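Peptidase M42 (Thaumarchaeota archaeon SCGC AB-539-E09, PDB 5DS0) probably acts as a cobalt-binding aminopeptidase of the M42 (TET) family, trimming residues from the N termini of peptides inside a twelve-subunit assembly. Local coordinates at residues 232-243 and 313-324; 42-50 and 219-228. All blocks are in the same frame, centred on the assembly; numbering follows the deposited sequence.

Overall arrangement
From the N terminus, the first segment met is 42-50, a beta hairpin at the edge of the large mixed sheet. Interaction 2 closes a loop of 168 residues, which takes in the six-stranded barrel, by packing that hairpin against helix 219-228. The chain leaves this helix and almost at once enters strand 232-240, whose pairing with strand 314-322 is interaction 1 and closes a second loop, of 69 residues. The two loops run in series, neither nested nor crossed, and the centres of the two contacts lie about 20 Å apart. Interaction 1 builds the sheet beside the metal site, whereas interaction 2 fixes a helix across the sheet's hairpin edge.

Interaction 1: 232-243 and 313-324; sequences VALVLEVDIAGD and PSVVITIPTRHI. With CO (cobalt (II) ion), chain T.
Strands 232-240 and 314-322 pair in parallel in the central sheet of the catalytic domain, with backbone hydrogen bonds from Ala233 N to Pro313 O through to Ala241 N and Thr321 O. Ile317 N to Val235 O is nearly straight (2.8 Å, 168° at the hydrogen). Ile319 O accepts Asp239 N and Thr321 OG1 from opposite faces of its carbonyl plane.

On one buried face Leu234 lies alongside Val315 and Leu236 alongside Ile317, while Val238 CG2 meets Ile324 CG2 tip to tip at 3.9 Å; helix 179-197 covers Leu236 and Val238 through Leu188 and Ile183. Val235 and Val316 pair on the other face, against helix 302-305.

Thr318 OG1 donates to Asp239 OD2 over 2.7 Å; its chi1 of 62° sets the hydroxyl between backbone N and carbonyl carbon, facing the carboxylate, which also binds Ser293. Arg322 grips the less well ordered Asp243 side-on: NH2 (2.8 Å) and NE (3.0 Å) both bond OD2, which lies in the guanidinium plane and also accepts Met256 N; the carboxylate plane stands 84° to it. Arg322 also pairs with Asp139 of a neighbouring subunit, so an alanine here would probably leave both aspartates without this cationic mate.

Glu237 chelates cobalt through OE1 (2.5 Å) and OE2 (2.2 Å), while OE1 also accepts Val238 N by its anti lone pair. His66 and Asp180 bind the same ion, and Glu214 belongs to the site; a second cobalt lies about 5 Å from the Glu237 side chain, as in the two-metal centre of M42 aminopeptidases. Continuous backbone bonding thus places Glu237 at the cobalt, while Arg322 reaches the neighbouring subunit.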
ATOM      1  N   VAL C 232     -31.745 -40.645  20.671  1.00 39.45           N
ATOM      2  CA  VAL C 232     -31.849 -39.838  19.467  1.00 38.95           C
ATOM      3  C   VAL C 232     -32.117 -38.392  19.883  1.00 39.05           C
ATOM      4  O   VAL C 232     -32.778 -38.150  20.894  1.00 39.20           O
ATOM      5  CB  VAL C 232     -32.972 -40.357  18.539  1.00 38.67           C
ATOM      6  CG1 VAL C 232     -34.278 -40.465  19.285  1.00 38.63           C
ATOM      7  CG2 VAL C 232     -33.155 -39.468  17.322  1.00 38.54           C
ATOM      8  N   ALA C 233     -31.636 -37.435  19.092  1.00 38.37           N
ATOM      9  CA  ALA C 233     -31.788 -36.030  19.442  1.00 37.60           C
ATOM     10  C   ALA C 233     -32.325 -35.167  18.306  1.00 36.58           C
ATOM     11  O   ALA C 233     -31.862 -35.259  17.175  1.00 36.54           O
ATOM     12  CB  ALA C 233     -30.460 -35.487  19.922  1.00 37.95           C
ATOM     13  N   LEU C 234     -33.279 -34.301  18.637  1.00 36.05           N
ATOM     14  CA  LEU C 234     -33.784 -33.295  17.712  1.00 35.45           C
ATOM     15  C   LEU C 234     -33.439 -31.933  18.273  1.00 35.33           C
ATOM     16  O   LEU C 234     -34.020 -31.504  19.253  1.00 35.87           O
ATOM     17  CB  LEU C 234     -35.287 -33.388  17.571  1.00 35.67           C
ATOM     18  CG  LEU C 234     -35.872 -34.739  17.193  1.00 36.57           C
ATOM     19  CD1 LEU C 234     -37.391 -34.629  17.139  1.00 37.20           C
ATOM     20  CD2 LEU C 234     -35.317 -35.229  15.864  1.00 37.01           C
ATOM     21  N   VAL C 235     -32.465 -31.263  17.681  1.00 35.30           N
ATOM     22  CA  VAL C 235     -32.090 -29.951  18.144  1.00 34.88           C
ATOM     23  C   VAL C 235     -32.829 -28.910  17.338  1.00 35.14           C
ATOM     24  O   VAL C 235     -32.862 -28.969  16.111  1.00 35.07           O
ATOM     25  CB  VAL C 235     -30.587 -29.745  18.026  1.00 35.04           C
ATOM     26  CG1 VAL C 235     -30.226 -28.302  18.305  1.00 35.24           C
ATOM     27  CG2 VAL C 235     -29.880 -30.661  18.997  1.00 35.61           C
ATOM     28  N   LEU C 236     -33.436 -27.964  18.039  1.00 36.29           N
ATOM     29  CA  LEU C 236     -34.200 -26.893  17.407  1.00 36.99           C
ATOM     30  C   LEU C 236     -33.418 -25.616  17.498  1.00 37.36           C
ATOM     31  O   LEU C 236     -32.979 -25.237  18.571  1.00 39.75           O
ATOM     32  CB  LEU C 236     -35.526 -26.722  18.106  1.00 37.92           C
ATOM     33  CG  LEU C 236     -36.351 -27.993  17.981  1.00 38.77           C
ATOM     34  CD1 LEU C 236     -37.357 -28.181  19.105  1.00 39.92           C
ATOM     35  CD2 LEU C 236     -37.047 -27.990  16.650  1.00 38.61           C
ATOM     36  N   GLU C 237     -33.207 -24.980  16.362  1.00 37.15           N
ATOM     37  CA  GLU C 237     -32.386 -23.785  16.280  1.00 36.63           C
ATOM     38  C   GLU C 237     -33.029 -22.827  15.288  1.00 37.27           C
ATOM     39  O   GLU C 237     -34.078 -23.122  14.716  1.00 37.72           O
ATOM     40  CB  GLU C 237     -30.967 -24.124  15.815  1.00 35.65           C
ATOM     41  CG  GLU C 237     -29.883 -24.119  16.887  1.00 35.98           C
ATOM     42  CD  GLU C 237     -29.553 -22.761  17.534  1.00 35.19           C
ATOM     43  OE1 GLU C 237     -30.113 -21.715  17.179  1.00 33.75           O
ATOM     44  OE2 GLU C 237     -28.668 -22.762  18.411  1.00 35.29           O
ATOM     45  N   VAL C 238     -32.388 -21.683  15.104  1.00 36.67           N
ATOM     46  CA  VAL C 238     -32.744 -20.781  14.054  1.00 36.58           C
ATOM     47  C   VAL C 238     -31.793 -21.019  12.887  1.00 37.43           C
ATOM     48  O   VAL C 238     -30.731 -21.586  13.053  1.00 36.52           O
ATOM     49  CB  VAL C 238     -32.654 -19.319  14.514  1.00 35.91           C
ATOM     50  CG1 VAL C 238     -33.697 -19.042  15.567  1.00 36.15           C
ATOM     51  CG2 VAL C 238     -31.267 -18.992  15.027  1.00 35.23           C
ATOM     52  N   ASP C 239     -32.212 -20.601  11.703  1.00 40.03           N
ATOM     53  CA  ASP C 239     -31.388 -20.655  10.511  1.00 42.52           C
ATOM     54  C   ASP C 239     -31.250 -19.227  10.044  1.00 43.19           C
ATOM     55  O   ASP C 239     -32.200 -18.438  10.164  1.00 44.53           O
ATOM     56  CB  ASP C 239     -32.082 -21.485   9.421  1.00 45.45           C
ATOM     57  CG  ASP C 239     -31.138 -22.451   8.711  1.00 47.81           C
ATOM     58  OD1 ASP C 239     -29.970 -22.072   8.437  1.00 50.84           O
ATOM     59  OD2 ASP C 239     -31.584 -23.591   8.413  1.00 47.00           O
ATOM     60  N   ILE C 240     -30.076 -18.868   9.546  1.00 43.17           N
ATOM     61  CA  ILE C 240     -29.893 -17.553   8.984  1.00 42.88           C
ATOM     62  C   ILE C 240     -30.674 -17.546   7.689  1.00 43.75           C
ATOM     63  O   ILE C 240     -30.427 -18.366   6.813  1.00 44.63           O
ATOM     64  CB  ILE C 240     -28.420 -17.231   8.710  1.00 44.12           C
ATOM     65  CG1 ILE C 240     -27.604 -17.158  10.013  1.00 44.54           C
ATOM     66  CG2 ILE C 240     -28.315 -15.906   7.973  1.00 45.15           C
ATOM     67  CD1 ILE C 240     -26.690 -18.351  10.255  1.00 45.01           C
ATOM     68  N   ALA C 241     -31.633 -16.636   7.572  1.00 45.33           N
ATOM     69  CA  ALA C 241     -32.504 -16.600   6.410  1.00 47.41           C
ATOM     70  C   ALA C 241     -31.936 -15.676   5.356  1.00 51.75           C
ATOM     71  O   ALA C 241     -31.733 -14.477   5.615  1.00 54.44           O
ATOM     72  CB  ALA C 241     -33.887 -16.144   6.804  1.00 47.30           C
ATOM     73  N   GLY C 242     -31.695 -16.235   4.167  1.00 55.28           N
ATOM     74  CA  GLY C 242     -31.152 -15.488   3.026  1.00 59.84           C
ATOM     75  C   GLY C 242     -32.222 -14.891   2.135  1.00 62.35           C
ATOM     76  O   GLY C 242     -32.393 -15.304   0.992  1.00 61.26           O
ATOM     77  N   ASP C 243     -32.954 -13.917   2.674  1.00 80.77           N
ATOM     78  CA  ASP C 243     -34.034 -13.240   1.931  1.00 85.63           C
ATOM     79  C   ASP C 243     -33.558 -11.889   1.421  1.00 89.53           C
ATOM     80  O   ASP C 243     -34.273 -11.219   0.677  1.00 90.65           O
ATOM     81  CB  ASP C 243     -35.285 -13.041   2.816  1.00 87.29           C
ATOM     82  CG  ASP C 243     -35.848 -14.338   3.336  1.00 83.35           C
ATOM     83  OD1 ASP C 243     -35.164 -15.338   3.160  1.00 84.54           O
ATOM     84  OD2 ASP C 243     -36.930 -14.384   3.938  1.00 84.32           O
ATOM     85  N   PRO C 313     -27.496 -40.422  17.467  1.00 38.93           N
ATOM     86  CA  PRO C 313     -27.960 -39.876  16.193  1.00 38.10           C
ATOM     87  C   PRO C 313     -28.771 -38.602  16.415  1.00 37.57           C
ATOM     88  O   PRO C 313     -29.679 -38.572  17.246  1.00 36.79           O
ATOM     89  CB  PRO C 313     -28.850 -40.984  15.615  1.00 38.22           C
ATOM     90  CG  PRO C 313     -28.595 -42.180  16.440  1.00 39.10           C
ATOM     91  CD  PRO C 313     -28.128 -41.705  17.777  1.00 39.68           C
ATOM     92  N   SER C 314     -28.430 -37.551  15.679  1.00 37.28           N
ATOM     93  CA  SER C 314     -29.057 -36.256  15.885  1.00 36.96           C
ATOM     94  C   SER C 314     -29.257 -35.528  14.588  1.00 35.38           C
ATOM     95  O   SER C 314     -28.592 -35.811  13.590  1.00 35.96           O
ATOM     96  CB  SER C 314     -28.200 -35.380  16.801  1.00 37.37           C
ATOM     97  OG  SER C 314     -27.763 -36.114  17.928  1.00 39.21           O
ATOM     98  N   VAL C 315     -30.182 -34.581  14.620  1.00 34.14           N
ATOM     99  CA  VAL C 315     -30.478 -33.777  13.463  1.00 33.07           C
ATOM    100  C   VAL C 315     -30.907 -32.401  13.947  1.00 31.92           C
ATOM    101  O   VAL C 315     -31.498 -32.285  14.996  1.00 30.54           O
ATOM    102  CB  VAL C 315     -31.553 -34.478  12.603  1.00 33.34           C
ATOM    103  CG1 VAL C 315     -32.962 -34.144  13.063  1.00 33.67           C
ATOM    104  CG2 VAL C 315     -31.373 -34.138  11.144  1.00 33.80           C
ATOM    105  N   VAL C 316     -30.574 -31.360  13.192  1.00 32.25           N
ATOM    106  CA  VAL C 316     -31.000 -30.004  13.554  1.00 32.32           C
ATOM    107  C   VAL C 316     -32.156 -29.548  12.677  1.00 32.41           C
ATOM    108  O   VAL C 316     -32.086 -29.602  11.457  1.00 31.27           O
ATOM    109  CB  VAL C 316     -29.874 -28.973  13.415  1.00 32.67           C
ATOM    110  CG1 VAL C 316     -30.340 -27.613  13.888  1.00 32.81           C
ATOM    111  CG2 VAL C 316     -28.645 -29.401  14.196  1.00 33.07           C
ATOM    112  N   ILE C 317     -33.218 -29.094  13.332  1.00 33.69           N
ATOM    113  CA  ILE C 317     -34.393 -28.576  12.658  1.00 34.24           C
ATOM    114  C   ILE C 317     -34.494 -27.106  12.997  1.00 34.80           C
ATOM    115  O   ILE C 317     -34.375 -26.743  14.156  1.00 35.23           O
ATOM    116  CB  ILE C 317     -35.645 -29.305  13.125  1.00 34.86           C
ATOM    117  CG1 ILE C 317     -35.603 -30.743  12.613  1.00 36.08           C
ATOM    118  CG2 ILE C 317     -36.887 -28.603  12.610  1.00 35.32           C
ATOM    119  CD1 ILE C 317     -36.580 -31.690  13.284  1.00 36.94           C
ATOM    120  N   THR C 318     -34.758 -26.271  11.999  1.00 35.28           N
ATOM    121  CA  THR C 318     -34.597 -24.829  12.164  1.00 36.26           C
ATOM    122  C   THR C 318     -35.789 -24.006  11.739  1.00 36.12           C
ATOM    123  O   THR C 318     -36.540 -24.399  10.851  1.00 37.16           O
ATOM    124  CB  THR C 318     -33.408 -24.307  11.335  1.00 37.11           C
ATOM    125  OG1 THR C 318     -33.653 -24.553   9.944  1.00 38.69           O
ATOM    126  CG2 THR C 318     -32.117 -24.996  11.747  1.00 37.17           C
ATOM    127  N   ILE C 319     -35.962 -22.866  12.391  1.00 36.41           N
ATOM    128  CA  ILE C 319     -36.886 -21.842  11.926  1.00 36.60           C
ATOM    129  C   ILE C 319     -36.095 -20.703  11.285  1.00 35.28           C
ATOM    130  O   ILE C 319     -35.288 -20.055  11.950  1.00 34.85           O
ATOM    131  CB  ILE C 319     -37.747 -21.269  13.061  1.00 38.01           C
ATOM    132  CG1 ILE C 319     -38.706 -22.331  13.604  1.00 39.10           C
ATOM    133  CG2 ILE C 319     -38.562 -20.093  12.556  1.00 39.43           C
ATOM    134  CD1 ILE C 319     -38.142 -23.082  14.787  1.00 40.63           C
ATOM    135  N   PRO C 320     -36.320 -20.459   9.989  1.00 33.97           N
ATOM    136  CA  PRO C 320     -35.599 -19.367   9.348  1.00 34.04           C
ATOM    137  C   PRO C 320     -35.936 -18.044  10.000  1.00 33.20           C
ATOM    138  O   PRO C 320     -37.118 -17.729  10.179  1.00 34.12           O
ATOM    139  CB  PRO C 320     -36.098 -19.402   7.907  1.00 34.86           C
ATOM    140  CG  PRO C 320     -36.605 -20.786   7.708  1.00 35.15           C
ATOM    141  CD  PRO C 320     -37.128 -21.232   9.034  1.00 34.24           C
ATOM    142  N   THR C 321     -34.886 -17.312  10.364  1.00 32.26           N
ATOM    143  CA  THR C 321     -34.980 -16.074  11.128  1.00 31.35           C
ATOM    144  C   THR C 321     -34.064 -15.046  10.482  1.00 31.54           C
ATOM    145  O   THR C 321     -32.956 -15.369  10.111  1.00 31.96           O
ATOM    146  CB  THR C 321     -34.521 -16.298  12.577  1.00 30.58           C
ATOM    147  OG1 THR C 321     -35.318 -17.337  13.170  1.00 30.66           O
ATOM    148  CG2 THR C 321     -34.640 -15.033  13.402  1.00 30.06           C
ATOM    149  N   ARG C 322     -34.547 -13.822  10.323  1.00 31.40           N
ATOM    150  CA  ARG C 322     -33.755 -12.748   9.757  1.00 32.12           C
ATOM    151  C   ARG C 322     -33.123 -11.941  10.877  1.00 32.21           C
ATOM    152  O   ARG C 322     -33.762 -11.669  11.884  1.00 32.51           O
ATOM    153  CB  ARG C 322     -34.628 -11.834   8.915  1.00 32.84           C
ATOM    154  CG  ARG C 322     -35.336 -12.524   7.757  1.00 33.63           C
ATOM    155  CD  ARG C 322     -36.125 -11.506   6.948  1.00 34.55           C
ATOM    156  NE  ARG C 322     -36.799 -12.053   5.765  1.00 35.71           N
ATOM    157  CZ  ARG C 322     -37.621 -11.349   4.980  1.00 37.45           C
ATOM    158  NH1 ARG C 322     -37.876 -10.071   5.238  1.00 37.92           N
ATOM    159  NH2 ARG C 322     -38.204 -11.914   3.933  1.00 38.94           N
ATOM    160  N   HIS C 323     -31.857 -11.594  10.714  1.00 33.14           N
ATOM    161  CA  HIS C 323     -31.133 -10.734  11.641  1.00 33.79           C
ATOM    162  C   HIS C 323     -30.953 -11.299  13.056  1.00 33.71           C
ATOM    163  O   HIS C 323     -31.242 -10.625  14.060  1.00 34.49           O
ATOM    164  CB  HIS C 323     -31.787  -9.350  11.691  1.00 34.02           C
ATOM    165  CG  HIS C 323     -32.316  -8.893  10.369  1.00 34.54           C
ATOM    166  ND1 HIS C 323     -31.512  -8.714   9.268  1.00 35.19           N
ATOM    167  CD2 HIS C 323     -33.575  -8.592   9.969  1.00 34.69           C
ATOM    168  CE1 HIS C 323     -32.253  -8.332   8.245  1.00 36.00           C
ATOM    169  NE2 HIS C 323     -33.508  -8.242   8.645  1.00 35.20           N
ATOM    170  N   ILE C 324     -30.452 -12.523  13.141  1.00 33.57           N
ATOM    171  CA  ILE C 324     -30.123 -13.095  14.442  1.00 33.55           C
ATOM    172  C   ILE C 324     -28.847 -12.452  14.992  1.00 33.99           C
ATOM    173  O   ILE C 324     -28.179 -11.714  14.285  1.00 33.68           O
ATOM    174  CB  ILE C 324     -29.949 -14.614  14.384  1.00 34.02           C
ATOM    175  CG1 ILE C 324     -28.809 -14.993  13.446  1.00 35.72           C
ATOM    176  CG2 ILE C 324     -31.239 -15.266  13.932  1.00 33.87           C
ATOM    177  CD1 ILE C 324     -28.329 -16.422  13.626  1.00 36.42           C
TER
HETATM  178 CO    CO T 401     -28.448 -20.575  18.596  1.00 22.75          CO

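Interaction 2: 42-50 and 219-228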
ATOM      1  N   VAL C  42     -36.118 -32.289  35.297  1.00 49.56           N
ATOM      2  CA  VAL C  42     -34.739 -32.494  35.736  1.00 50.26           C
ATOM      3  C   VAL C  42     -33.899 -31.311  35.283  1.00 50.44           C
ATOM      4  O   VAL C  42     -34.217 -30.652  34.291  1.00 50.81           O
ATOM      5  CB  VAL C  42     -34.118 -33.818  35.212  1.00 50.62           C
ATOM      6  CG1 VAL C  42     -34.940 -35.012  35.671  1.00 52.28           C
ATOM      7  CG2 VAL C  42     -33.985 -33.829  33.696  1.00 49.28           C
ATOM      8  N   VAL C  43     -32.804 -31.065  35.993  1.00 51.18           N
ATOM      9  CA  VAL C  43     -31.937 -29.940  35.687  1.00 49.89           C
ATOM     10  C   VAL C  43     -30.473 -30.378  35.588  1.00 50.49           C
ATOM     11  O   VAL C  43     -30.095 -31.433  36.088  1.00 51.63           O
ATOM     12  CB  VAL C  43     -32.105 -28.809  36.742  1.00 49.07           C
ATOM     13  CG1 VAL C  43     -33.582 -28.468  36.930  1.00 48.04           C
ATOM     14  CG2 VAL C  43     -31.465 -29.187  38.067  1.00 48.84           C
ATOM     15  N   ASP C  44     -29.649 -29.575  34.922  1.00 50.00           N
ATOM     16  CA  ASP C  44     -28.207 -29.712  35.076  1.00 49.91           C
ATOM     17  C   ASP C  44     -27.729 -28.600  36.011  1.00 49.89           C
ATOM     18  O   ASP C  44     -28.492 -27.673  36.344  1.00 50.97           O
ATOM     19  CB  ASP C  44     -27.469 -29.798  33.709  1.00 49.19           C
ATOM     20  CG  ASP C  44     -27.427 -28.477  32.936  1.00 48.13           C
ATOM     21  OD1 ASP C  44     -27.685 -27.402  33.520  1.00 48.59           O
ATOM     22  OD2 ASP C  44     -27.110 -28.520  31.724  1.00 46.16           O
ATOM     23  N   LYS C  45     -26.478 -28.683  36.437  1.00 49.73           N
ATOM     24  CA  LYS C  45     -25.960 -27.734  37.407  1.00 50.05           C
ATOM     25  C   LYS C  45     -25.523 -26.410  36.776  1.00 48.92           C
ATOM     26  O   LYS C  45     -25.201 -25.465  37.485  1.00 50.53           O
ATOM     27  CB  LYS C  45     -24.824 -28.371  38.203  1.00 51.27           C
ATOM     28  CG  LYS C  45     -25.278 -29.628  38.931  1.00 52.21           C
ATOM     29  CD  LYS C  45     -24.342 -29.991  40.057  1.00 53.53           C
ATOM     30  CE  LYS C  45     -24.772 -31.271  40.737  1.00 54.10           C
ATOM     31  NZ  LYS C  45     -23.733 -31.685  41.713  1.00 55.92           N
ATOM     32  N   LEU C  46     -25.516 -26.338  35.457  1.00 46.83           N
ATOM     33  CA  LEU C  46     -25.270 -25.081  34.776  1.00 46.26           C
ATOM     34  C   LEU C  46     -26.520 -24.204  34.697  1.00 44.58           C
ATOM     35  O   LEU C  46     -26.406 -22.998  34.484  1.00 44.93           O
ATOM     36  CB  LEU C  46     -24.716 -25.334  33.374  1.00 46.74           C
ATOM     37  CG  LEU C  46     -23.190 -25.387  33.253  1.00 48.29           C
ATOM     38  CD1 LEU C  46     -22.540 -26.228  34.339  1.00 49.34           C
ATOM     39  CD2 LEU C  46     -22.773 -25.903  31.882  1.00 49.15           C
ATOM     40  N   GLY C  47     -27.695 -24.795  34.867  1.00 43.19           N
ATOM     41  CA  GLY C  47     -28.940 -24.043  34.800  1.00 42.13           C
ATOM     42  C   GLY C  47     -29.923 -24.488  33.726  1.00 41.77           C
ATOM     43  O   GLY C  47     -30.977 -23.880  33.588  1.00 40.58           O
ATOM     44  N   SER C  48     -29.592 -25.524  32.952  1.00 42.02           N
ATOM     45  CA  SER C  48     -30.529 -26.074  31.963  1.00 42.04           C
ATOM     46  C   SER C  48     -31.657 -26.773  32.681  1.00 42.89           C
ATOM     47  O   SER C  48     -31.410 -27.582  33.571  1.00 44.21           O
ATOM     48  CB  SER C  48     -29.867 -27.104  31.044  1.00 42.13           C
ATOM     49  OG  SER C  48     -28.645 -26.639  30.504  1.00 42.36           O
ATOM     50  N   VAL C  49     -32.891 -26.447  32.315  1.00 42.59           N
ATOM     51  CA  VAL C  49     -34.034 -27.219  32.798  1.00 43.23           C
ATOM     52  C   VAL C  49     -34.594 -28.077  31.644  1.00 42.11           C
ATOM     53  O   VAL C  49     -34.634 -27.659  30.487  1.00 41.41           O
ATOM     54  CB  VAL C  49     -35.161 -26.393  33.492  1.00 44.31           C
ATOM     55  CG1 VAL C  49     -34.695 -25.279  34.448  1.00 45.48           C
ATOM     56  CG2 VAL C  49     -36.010 -25.751  32.446  1.00 43.95           C
ATOM     57  N   THR C  50     -35.032 -29.276  32.002  1.00 41.64           N
ATOM     58  CA  THR C  50     -35.460 -30.279  31.062  1.00 41.45           C
ATOM     59  C   THR C  50     -36.797 -30.873  31.527  1.00 40.27           C
ATOM     60  O   THR C  50     -36.938 -31.285  32.667  1.00 39.53           O
ATOM     61  CB  THR C  50     -34.396 -31.400  30.958  1.00 43.35           C
ATOM     62  OG1 THR C  50     -33.096 -30.836  30.696  1.00 44.93           O
ATOM     63  CG2 THR C  50     -34.753 -32.402  29.861  1.00 43.87           C
ATOM     64  N   ARG C 219     -22.203 -25.269  26.045  1.00 35.46           N
ATOM     65  CA  ARG C 219     -21.832 -25.770  27.357  1.00 35.33           C
ATOM     66  C   ARG C 219     -22.963 -26.537  28.032  1.00 34.87           C
ATOM     67  O   ARG C 219     -22.752 -27.628  28.527  1.00 34.73           O
ATOM     68  CB  ARG C 219     -21.312 -24.622  28.226  1.00 35.18           C
ATOM     69  CG  ARG C 219     -20.049 -24.014  27.644  1.00 35.22           C
ATOM     70  CD  ARG C 219     -19.420 -22.983  28.550  1.00 35.56           C
ATOM     71  NE  ARG C 219     -18.265 -22.350  27.904  1.00 35.58           N
ATOM     72  CZ  ARG C 219     -17.804 -21.131  28.188  1.00 35.78           C
ATOM     73  NH1 ARG C 219     -18.387 -20.367  29.117  1.00 36.48           N
ATOM     74  NH2 ARG C 219     -16.751 -20.660  27.540  1.00 35.58           N
ATOM     75  N   GLY C 220     -24.155 -25.967  28.044  1.00 34.97           N
ATOM     76  CA  GLY C 220     -25.307 -26.624  28.660  1.00 35.50           C
ATOM     77  C   GLY C 220     -25.755 -27.886  27.944  1.00 36.49           C
ATOM     78  O   GLY C 220     -26.249 -28.812  28.577  1.00 37.03           O
ATOM     79  N   ALA C 221     -25.566 -27.933  26.627  1.00 36.85           N
ATOM     80  CA  ALA C 221     -25.839 -29.140  25.852  1.00 36.43           C
ATOM     81  C   ALA C 221     -25.008 -30.347  26.309  1.00 37.06           C
ATOM     82  O   ALA C 221     -25.516 -31.458  26.386  1.00 37.41           O
ATOM     83  CB  ALA C 221     -25.565 -28.870  24.391  1.00 36.52           C
ATOM     84  N   GLN C 222     -23.719 -30.132  26.567  1.00 37.65           N
ATOM     85  CA  GLN C 222     -22.818 -31.213  26.980  1.00 37.97           C
ATOM     86  C   GLN C 222     -23.271 -31.842  28.286  1.00 37.12           C
ATOM     87  O   GLN C 222     -23.369 -33.060  28.395  1.00 36.81           O
ATOM     88  CB  GLN C 222     -21.399 -30.686  27.137  1.00 39.36           C
ATOM     89  CG  GLN C 222     -20.358 -31.773  27.312  1.00 41.20           C
ATOM     90  CD  GLN C 222     -18.950 -31.210  27.415  1.00 43.37           C
ATOM     91  OE1 GLN C 222     -18.586 -30.293  26.670  1.00 46.65           O
ATOM     92  NE2 GLN C 222     -18.156 -31.737  28.345  1.00 43.39           N
ATOM     93  N   THR C 223     -23.575 -30.989  29.257  1.00 36.89           N
ATOM     94  CA  THR C 223     -23.981 -31.413  30.582  1.00 37.27           C
ATOM     95  C   THR C 223     -25.412 -31.949  30.637  1.00 37.54           C
ATOM     96  O   THR C 223     -25.694 -32.880  31.401  1.00 39.73           O
ATOM     97  CB  THR C 223     -23.831 -30.266  31.590  1.00 37.48           C
ATOM     98  OG1 THR C 223     -24.556 -29.126  31.129  1.00 37.35           O
ATOM     99  CG2 THR C 223     -22.339 -29.891  31.780  1.00 37.45           C
ATOM    100  N   THR C 224     -26.309 -31.402  29.827  1.00 37.36           N
ATOM    101  CA  THR C 224     -27.674 -31.939  29.713  1.00 37.54           C
ATOM    102  C   THR C 224     -27.696 -33.303  29.009  1.00 38.07           C
ATOM    103  O   THR C 224     -28.431 -34.202  29.411  1.00 38.82           O
ATOM    104  CB  THR C 224     -28.611 -30.960  28.975  1.00 37.02           C
ATOM    105  OG1 THR C 224     -28.961 -29.894  29.862  1.00 37.19           O
ATOM    106  CG2 THR C 224     -29.888 -31.656  28.521  1.00 36.77           C
ATOM    107  N   ALA C 225     -26.878 -33.461  27.976  1.00 37.94           N
ATOM    108  CA  ALA C 225     -26.721 -34.745  27.325  1.00 38.75           C
ATOM    109  C   ALA C 225     -26.238 -35.824  28.310  1.00 39.99           C
ATOM    110  O   ALA C 225     -26.697 -36.976  28.256  1.00 40.22           O
ATOM    111  CB  ALA C 225     -25.741 -34.631  26.171  1.00 39.11           C
ATOM    112  N   HIS C 226     -25.302 -35.454  29.187  1.00 40.11           N
ATOM    113  CA  HIS C 226     -24.826 -36.365  30.221  1.00 41.42           C
ATOM    114  C   HIS C 226     -25.976 -36.822  31.123  1.00 41.52           C
ATOM    115  O   HIS C 226     -26.103 -38.014  31.421  1.00 42.18           O
ATOM    116  CB  HIS C 226     -23.712 -35.729  31.063  1.00 42.04           C
ATOM    117  CG  HIS C 226     -23.278 -36.579  32.219  1.00 43.80           C
ATOM    118  ND1 HIS C 226     -22.338 -37.584  32.097  1.00 44.80           N
ATOM    119  CD2 HIS C 226     -23.678 -36.593  33.514  1.00 44.26           C
ATOM    120  CE1 HIS C 226     -22.183 -38.181  33.266  1.00 44.92           C
ATOM    121  NE2 HIS C 226     -22.981 -37.598  34.143  1.00 44.96           N
ATOM    122  N   VAL C 227     -26.799 -35.877  31.565  1.00 41.07           N
ATOM    123  CA  VAL C 227     -27.911 -36.182  32.470  1.00 41.63           C
ATOM    124  C   VAL C 227     -28.938 -37.122  31.820  1.00 41.68           C
ATOM    125  O   VAL C 227     -29.407 -38.058  32.452  1.00 39.92           O
ATOM    126  CB  VAL C 227     -28.609 -34.886  32.949  1.00 41.69           C
ATOM    127  CG1 VAL C 227     -29.954 -35.186  33.597  1.00 41.90           C
ATOM    128  CG2 VAL C 227     -27.704 -34.117  33.908  1.00 41.14           C
ATOM    129  N   VAL C 228     -29.242 -36.890  30.542  1.00 42.60           N
ATOM    130  CA  VAL C 228     -30.356 -37.568  29.875  1.00 42.77           C
ATOM    131  C   VAL C 228     -30.007 -38.933  29.275  1.00 43.84           C
ATOM    132  O   VAL C 228     -30.839 -39.836  29.321  1.00 45.34           O
ATOM    133  CB  VAL C 228     -30.938 -36.678  28.776  1.00 42.68           C
ATOM    134  CG1 VAL C 228     -32.006 -37.414  27.982  1.00 42.70           C
ATOM    135  CG2 VAL C 228     -31.514 -35.411  29.382  1.00 42.20           C
TER
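Asp44 reaches from the hairpin into helix 219-228, where its carboxylate meets two consecutive threonines. Its CB lies 4.3 Å from Val227 CG2, an apolar touch at the base of the side chain. A chi1 of 72° folds CG over the backbone, and the two oxygens serve different partners. OD1 turns back over the type I turn Asp44 to Gly47, accepting Ser48 N just beyond it at 2.7 Å and, weakly, the amides of Leu46 and Gly47. OD2 faces the helix: Thr224 OG1 donates to it over 3.0 Å, and Ser48 OG does so from the same face of the carboxylate plane. Thr223 OG1 also lies 2.7 Å from OD2.

Around this polar centre, Leu46 sets CD2 against Thr223 CG2 at 4.0 Å, and Val42 CG2 touches Val227 CG1. Gly220 suits its place because a side chain there would collide with Ser48 OG, which also accepts Val212 N. Thr50 OG1, bonded to Ser209, lies beside Thr224 CG2. Thr224 and Val228 also pack on strand 205-211, and Asp44 on Ala310 of a neighbouring subunit.

One buried carboxylate therefore both shapes the hairpin turn and fastens it to the first turns of the helix; the donors gathered round it would probably stabilise its negative charge.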